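Local coordinates for protein 6-carboxyhexanoate--coa ligase (PDB 5FLG) that belongs to the 6-carboxyhexanoate--CoA ligase (pimeloyl-CoA synthase) family and binds magnesium, pimelic acid and phosphoaminophosphonic acid-adenylate ester, at residues Glu91-Lys94 with Leu95-Leu99; Ser183-Pro186 with Ala187-Ala190. All coordinates share one frame; numbering follows the deposited sequence.

Contact 1: residues Glu91-Lys94 with Leu95-Leu99; sequences EGQK and LARLL
Glu91 O accepts Leu95 N at 3.0 Å and Gly92 O accepts Ala96 N at 2.8 Å, the first two of four consecutive i to i+4 bonds that run along one continuous alpha-helix, 89-102. Arg97 N reaches Gln93 O less straight, with an N-H...O angle of 139°, and leans weakly on Lys94 O as well, while Leu98 N completes the set on Lys94 O. Among the side chains, Arg97 carries most of the contact. Its chain bends at chi3 (-70°), folding the guanidinium back along the preceding turn so that one face lies over Gln93 O, which sits 3.7 Å from CZ. That same carbonyl thus meets a backbone N-H and the flat cationic group together, and the nearby charge probably polarises it. At the ends of the guanidinium, NH1 comes to 3.8 Å from Gln93 CB, and NH2 lies 3.7 Å from Lys94 CA. The CB atoms of Leu95 and Ala96 pack against carbonyl oxygens of the turn before. Gln93 sends its amide off the helix, OE1 to the hydroxyl of Tyr114 and NE2 to Met218 O. Tyr114, on helix 107-116, also makes a cation-pi contact with Arg97, and Ala96 touches both this helix and strands 188-194 and 211-215, so that this face of 89-102 packs against both helix 107-116 and the mixed sheet.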
ATOM      1  N   GLU A  91      32.202 -24.128  -3.363  1.00 34.72           N
ATOM      2  CA  GLU A  91      31.909 -25.376  -2.668  1.00 36.06           C
ATOM      3  C   GLU A  91      30.412 -25.476  -2.414  1.00 34.89           C
ATOM      4  O   GLU A  91      29.811 -26.509  -2.671  1.00 35.21           O
ATOM      5  CB  GLU A  91      32.677 -25.464  -1.340  1.00 35.65           C
ATOM      6  CG  GLU A  91      32.464 -26.781  -0.608  1.00 38.02           C
ATOM      7  CD  GLU A  91      33.002 -26.775   0.813  1.00 42.78           C
ATOM      8  OE1 GLU A  91      33.637 -25.768   1.242  1.00 39.60           O
ATOM      9  OE2 GLU A  91      32.784 -27.800   1.499  1.00 43.09           O
ATOM     10  N   GLY A  92      29.805 -24.375  -1.984  1.00 29.15           N
ATOM     11  CA  GLY A  92      28.357 -24.347  -1.734  1.00 30.99           C
ATOM     12  C   GLY A  92      27.539 -24.650  -2.971  1.00 30.02           C
ATOM     13  O   GLY A  92      26.540 -25.362  -2.900  1.00 28.48           O
ATOM     14  N   GLN A  93      27.917 -24.047  -4.088  1.00 31.77           N
ATOM     15  CA  GLN A  93      27.134 -24.136  -5.307  1.00 30.33           C
ATOM     16  C   GLN A  93      27.158 -25.575  -5.835  1.00 32.19           C
ATOM     17  O   GLN A  93      26.166 -26.087  -6.363  1.00 34.67           O
ATOM     18  CB  GLN A  93      27.663 -23.159  -6.368  1.00 32.20           C
ATOM     19  CG  GLN A  93      27.234 -21.709  -6.202  1.00 34.46           C
ATOM     20  CD  GLN A  93      25.718 -21.521  -6.156  1.00 37.30           C
ATOM     21  OE1 GLN A  93      24.942 -22.354  -6.642  1.00 40.97           O
ATOM     22  NE2 GLN A  93      25.287 -20.450  -5.523  1.00 32.11           N
ATOM     23  N   LYS A  94      28.338 -26.170  -5.775  1.00 34.79           N
ATOM     24  CA  LYS A  94      28.537 -27.544  -6.170  1.00 38.58           C
ATOM     25  C   LYS A  94      27.705 -28.486  -5.324  1.00 33.98           C
ATOM     26  O   LYS A  94      27.117 -29.425  -5.819  1.00 34.21           O
ATOM     27  CB  LYS A  94      30.007 -27.882  -6.019  1.00 43.34           C
ATOM     28  CG  LYS A  94      30.449 -29.083  -6.824  1.00 59.72           C
ATOM     29  CD  LYS A  94      31.962 -29.060  -7.032  1.00 69.20           C
ATOM     30  CE  LYS A  94      32.506 -30.462  -7.269  1.00 78.45           C
ATOM     31  NZ  LYS A  94      33.879 -30.604  -6.712  1.00 84.15           N
ATOM     32  N   LEU A  95      27.749 -28.288  -4.021  1.00 29.57           N
ATOM     33  CA  LEU A  95      26.852 -28.978  -3.127  1.00 31.96           C
ATOM     34  C   LEU A  95      25.379 -28.749  -3.503  1.00 32.36           C
ATOM     35  O   LEU A  95      24.594 -29.722  -3.584  1.00 29.86           O
ATOM     36  CB  LEU A  95      27.088 -28.492  -1.681  1.00 33.11           C
ATOM     37  CG  LEU A  95      26.203 -29.179  -0.635  1.00 37.46           C
ATOM     38  CD1 LEU A  95      26.420 -30.679  -0.726  1.00 34.45           C
ATOM     39  CD2 LEU A  95      26.533 -28.681   0.777  1.00 38.56           C
ATOM     40  N   ALA A  96      24.997 -27.486  -3.741  1.00 24.35           N
ATOM     41  CA  ALA A  96      23.620 -27.217  -4.097  1.00 28.67           C
ATOM     42  C   ALA A  96      23.210 -28.099  -5.307  1.00 31.09           C
ATOM     43  O   ALA A  96      22.094 -28.578  -5.342  1.00 27.92           O
ATOM     44  CB  ALA A  96      23.388 -25.748  -4.406  1.00 30.95           C
ATOM     45  N   ARG A  97      24.110 -28.269  -6.277  1.00 30.30           N
ATOM     46  CA  ARG A  97      23.775 -28.936  -7.536  1.00 34.55           C
ATOM     47  C   ARG A  97      23.697 -30.445  -7.323  1.00 33.50           C
ATOM     48  O   ARG A  97      22.838 -31.086  -7.877  1.00 37.12           O
ATOM     49  CB  ARG A  97      24.792 -28.609  -8.633  1.00 31.96           C
ATOM     50  CG  ARG A  97      24.629 -27.200  -9.200  1.00 36.55           C
ATOM     51  CD  ARG A  97      25.488 -26.973 -10.447  1.00 37.47           C
ATOM     52  NE  ARG A  97      26.903 -26.933 -10.121  1.00 41.22           N
ATOM     53  CZ  ARG A  97      27.588 -25.832  -9.768  1.00 42.78           C
ATOM     54  NH1 ARG A  97      27.020 -24.634  -9.767  1.00 36.18           N
ATOM     55  NH2 ARG A  97      28.874 -25.930  -9.467  1.00 39.22           N
ATOM     56  N   LEU A  98      24.502 -30.949  -6.397  1.00 37.33           N
ATOM     57  CA  LEU A  98      24.461 -32.341  -5.966  1.00 40.43           C
ATOM     58  C   LEU A  98      23.132 -32.668  -5.282  1.00 40.95           C
ATOM     59  O   LEU A  98      22.419 -33.583  -5.712  1.00 33.20           O
ATOM     60  CB  LEU A  98      25.633 -32.622  -5.013  1.00 46.81           C
ATOM     61  CG  LEU A  98      25.730 -34.039  -4.432  1.00 53.57           C
ATOM     62  CD1 LEU A  98      25.756 -35.083  -5.535  1.00 56.37           C
ATOM     63  CD2 LEU A  98      26.959 -34.175  -3.544  1.00 57.16           C
ATOM     64  N   LEU A  99      22.728 -31.812  -4.347  1.00 32.31           N
ATOM     65  CA  LEU A  99      21.451 -31.956  -3.651  1.00 32.46           C
ATOM     66  C   LEU A  99      20.252 -31.851  -4.588  1.00 30.72           C
ATOM     67  O   LEU A  99      19.298 -32.573  -4.412  1.00 30.01           O
ATOM     68  CB  LEU A  99      21.297 -30.875  -2.567  1.00 31.43           C
ATOM     69  CG  LEU A  99      22.315 -30.982  -1.422  1.00 33.72           C
ATOM     70  CD1 LEU A  99      22.297 -29.767  -0.498  1.00 33.90           C
ATOM     71  CD2 LEU A  99      22.072 -32.252  -0.626  1.00 34.71           C
TER

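Contact 2: residues Ser183-Pro186 with Ala187-Ala190; sequences SRHP and AVVA
His185 and Ala187 meet through the imidazole edge: Ala187 N donates to ND1 at 3.0 Å, with an N-H...N angle of 163° and the donor close to the ring plane. ND1 must therefore be the unprotonated nitrogen in this bond. The ring is brought there by a chi1 of -165°, which sets CG beside the residue's own carbonyl carbon and so close to the chain that follows. One residue on, Val188 N bonds to His185 O at 3.1 Å, closing a type I beta turn from His185 to Val188; the donor stands well above the carbonyl plane. The tight part of the contact gathers around this turn. Ala187 CB rests 3.6 Å from ND1, Val188 CG2 packs 3.9 Å from His185 CB, and Pro186 CD lies over one face of the imidazole, near its rim. Packing is looser where the two limbs spread apart in the interior: there a water 2.9 Å from Ser183 OG donates to Val188 O, joining the two residues. On the solvent side, Pro186 occupies the exposed outer corner of the turn. Strand 188-194 begins with a classic beta bulge, in which Val189 and Ala190 are paired with the single residue Phe231. His185 NE2 bonds to Asp244 OD2, and Lys208 NZ bonds to the carbonyl oxygens of Ser183 and His185. With one ring nitrogen accepting from the backbone and the other held by a carboxylate, the imidazole is fixed in rotation, its proton most likely on NE2, and it ties the turn between helix 170-184 and strand 188-194 to helix 238-247.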
ATOM      1  N   SER A 183       7.304 -26.105  -0.892  1.00 31.28           N
ATOM      2  CA  SER A 183       7.642 -27.514  -1.041  1.00 33.96           C
ATOM      3  C   SER A 183       6.424 -28.439  -0.953  1.00 34.90           C
ATOM      4  O   SER A 183       6.443 -29.557  -1.468  1.00 36.36           O
ATOM      5  CB  SER A 183       8.632 -27.902   0.014  1.00 30.87           C
ATOM      6  OG  SER A 183       9.097 -29.215  -0.186  1.00 29.88           O
ATOM      7  N   ARG A 184       5.446 -28.014  -0.163  1.00 35.01           N
ATOM      8  CA  ARG A 184       4.176 -28.708  -0.030  1.00 41.22           C
ATOM      9  C   ARG A 184       3.460 -28.853  -1.391  1.00 37.92           C
ATOM     10  O   ARG A 184       2.692 -29.774  -1.616  1.00 35.14           O
ATOM     11  CB  ARG A 184       3.308 -27.908   0.928  1.00 39.64           C
ATOM     12  CG  ARG A 184       1.950 -28.515   1.212  1.00 47.89           C
ATOM     13  CD  ARG A 184       1.611 -28.397   2.693  1.00 51.18           C
ATOM     14  NE  ARG A 184       0.266 -28.882   2.986  1.00 55.36           N
ATOM     15  CZ  ARG A 184      -0.830 -28.302   2.521  1.00 51.48           C
ATOM     16  NH1 ARG A 184      -0.723 -27.244   1.730  1.00 52.88           N
ATOM     17  NH2 ARG A 184      -2.020 -28.797   2.813  1.00 55.78           N
ATOM     18  N   HIS A 185       3.613 -27.873  -2.257  1.00 33.30           N
ATOM     19  CA  HIS A 185       2.902 -27.924  -3.514  1.00 34.15           C
ATOM     20  C   HIS A 185       3.249 -29.161  -4.336  1.00 30.49           C
ATOM     21  O   HIS A 185       4.394 -29.434  -4.604  1.00 30.77           O
ATOM     22  CB  HIS A 185       3.158 -26.669  -4.314  1.00 34.60           C
ATOM     23  CG  HIS A 185       2.205 -26.489  -5.444  1.00 40.31           C
ATOM     24  ND1 HIS A 185       2.206 -27.315  -6.551  1.00 43.42           N
ATOM     25  CD2 HIS A 185       1.168 -25.637  -5.607  1.00 41.30           C
ATOM     26  CE1 HIS A 185       1.227 -26.962  -7.365  1.00 41.09           C
ATOM     27  NE2 HIS A 185       0.603 -25.925  -6.833  1.00 49.58           N
ATOM     28  N   PRO A 186       2.243 -29.947  -4.709  1.00 30.39           N
ATOM     29  CA  PRO A 186       2.608 -31.221  -5.377  1.00 33.05           C
ATOM     30  C   PRO A 186       3.403 -31.088  -6.691  1.00 29.74           C
ATOM     31  O   PRO A 186       4.187 -31.963  -7.010  1.00 31.22           O
ATOM     32  CB  PRO A 186       1.261 -31.926  -5.620  1.00 30.18           C
ATOM     33  CG  PRO A 186       0.187 -30.942  -5.336  1.00 33.57           C
ATOM     34  CD  PRO A 186       0.791 -29.705  -4.653  1.00 31.74           C
ATOM     35  N   ALA A 187       3.377 -29.944  -7.352  1.00 33.34           N
ATOM     36  CA  ALA A 187       4.162 -29.824  -8.598  1.00 35.52           C
ATOM     37  C   ALA A 187       5.626 -29.383  -8.401  1.00 39.16           C
ATOM     38  O   ALA A 187       6.454 -29.494  -9.324  1.00 33.57           O
ATOM     39  CB  ALA A 187       3.445 -28.906  -9.572  1.00 39.75           C
ATOM     40  N   VAL A 188       5.974 -28.918  -7.197  1.00 30.96           N
ATOM     41  CA  VAL A 188       7.328 -28.452  -6.957  1.00 25.87           C
ATOM     42  C   VAL A 188       8.266 -29.542  -6.490  1.00 25.18           C
ATOM     43  O   VAL A 188       8.124 -30.094  -5.381  1.00 30.74           O
ATOM     44  CB  VAL A 188       7.374 -27.286  -5.907  1.00 29.13           C
ATOM     45  CG1 VAL A 188       8.807 -26.811  -5.725  1.00 25.46           C
ATOM     46  CG2 VAL A 188       6.503 -26.135  -6.329  1.00 29.64           C
ATOM     47  N   VAL A 189       9.322 -29.773  -7.257  1.00 22.91           N
ATOM     48  CA  VAL A 189      10.280 -30.823  -6.954  1.00 26.53           C
ATOM     49  C   VAL A 189      11.399 -30.256  -6.068  1.00 24.04           C
ATOM     50  O   VAL A 189      11.961 -30.942  -5.247  1.00 26.85           O
ATOM     51  CB  VAL A 189      10.887 -31.362  -8.261  1.00 31.29           C
ATOM     52  CG1 VAL A 189      12.053 -32.309  -7.986  1.00 33.60           C
ATOM     53  CG2 VAL A 189       9.813 -32.067  -9.090  1.00 36.53           C
ATOM     54  N   ALA A 190      11.783 -29.023  -6.313  1.00 26.28           N
ATOM     55  CA  ALA A 190      12.888 -28.441  -5.560  1.00 23.54           C
ATOM     56  C   ALA A 190      12.981 -26.940  -5.732  1.00 27.23           C
ATOM     57  O   ALA A 190      12.449 -26.363  -6.700  1.00 24.69           O
ATOM     58  CB  ALA A 190      14.184 -29.102  -5.973  1.00 23.00           C
TER
HETATM   59  O   HOH W   1       9.568 -29.547  -2.980  1.00 26.58           O

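Contact 1 comes first along the chain and closes before contact 2 opens; their centres are about 20 Å apart, and their nearest atoms, about 6 Å apart, do not touch. What relates them is the mixed sheet. Contact 2 leads from helix 170-184 into strand 188-194, and further along the same strand Leu192 and Trp194 pack against Ala96 and Gln93 of contact 1. Helix 89-102 thus lies against a strand whose beginning is shaped by the turn at 183-190. The strand also contributes Cys193 to the pimelic acid pocket, and Asp196 and Asp197, which bind magnesium, follow shortly after it. Both contacts lie further out, with side chains about 11 to 14 Å from bound ligands.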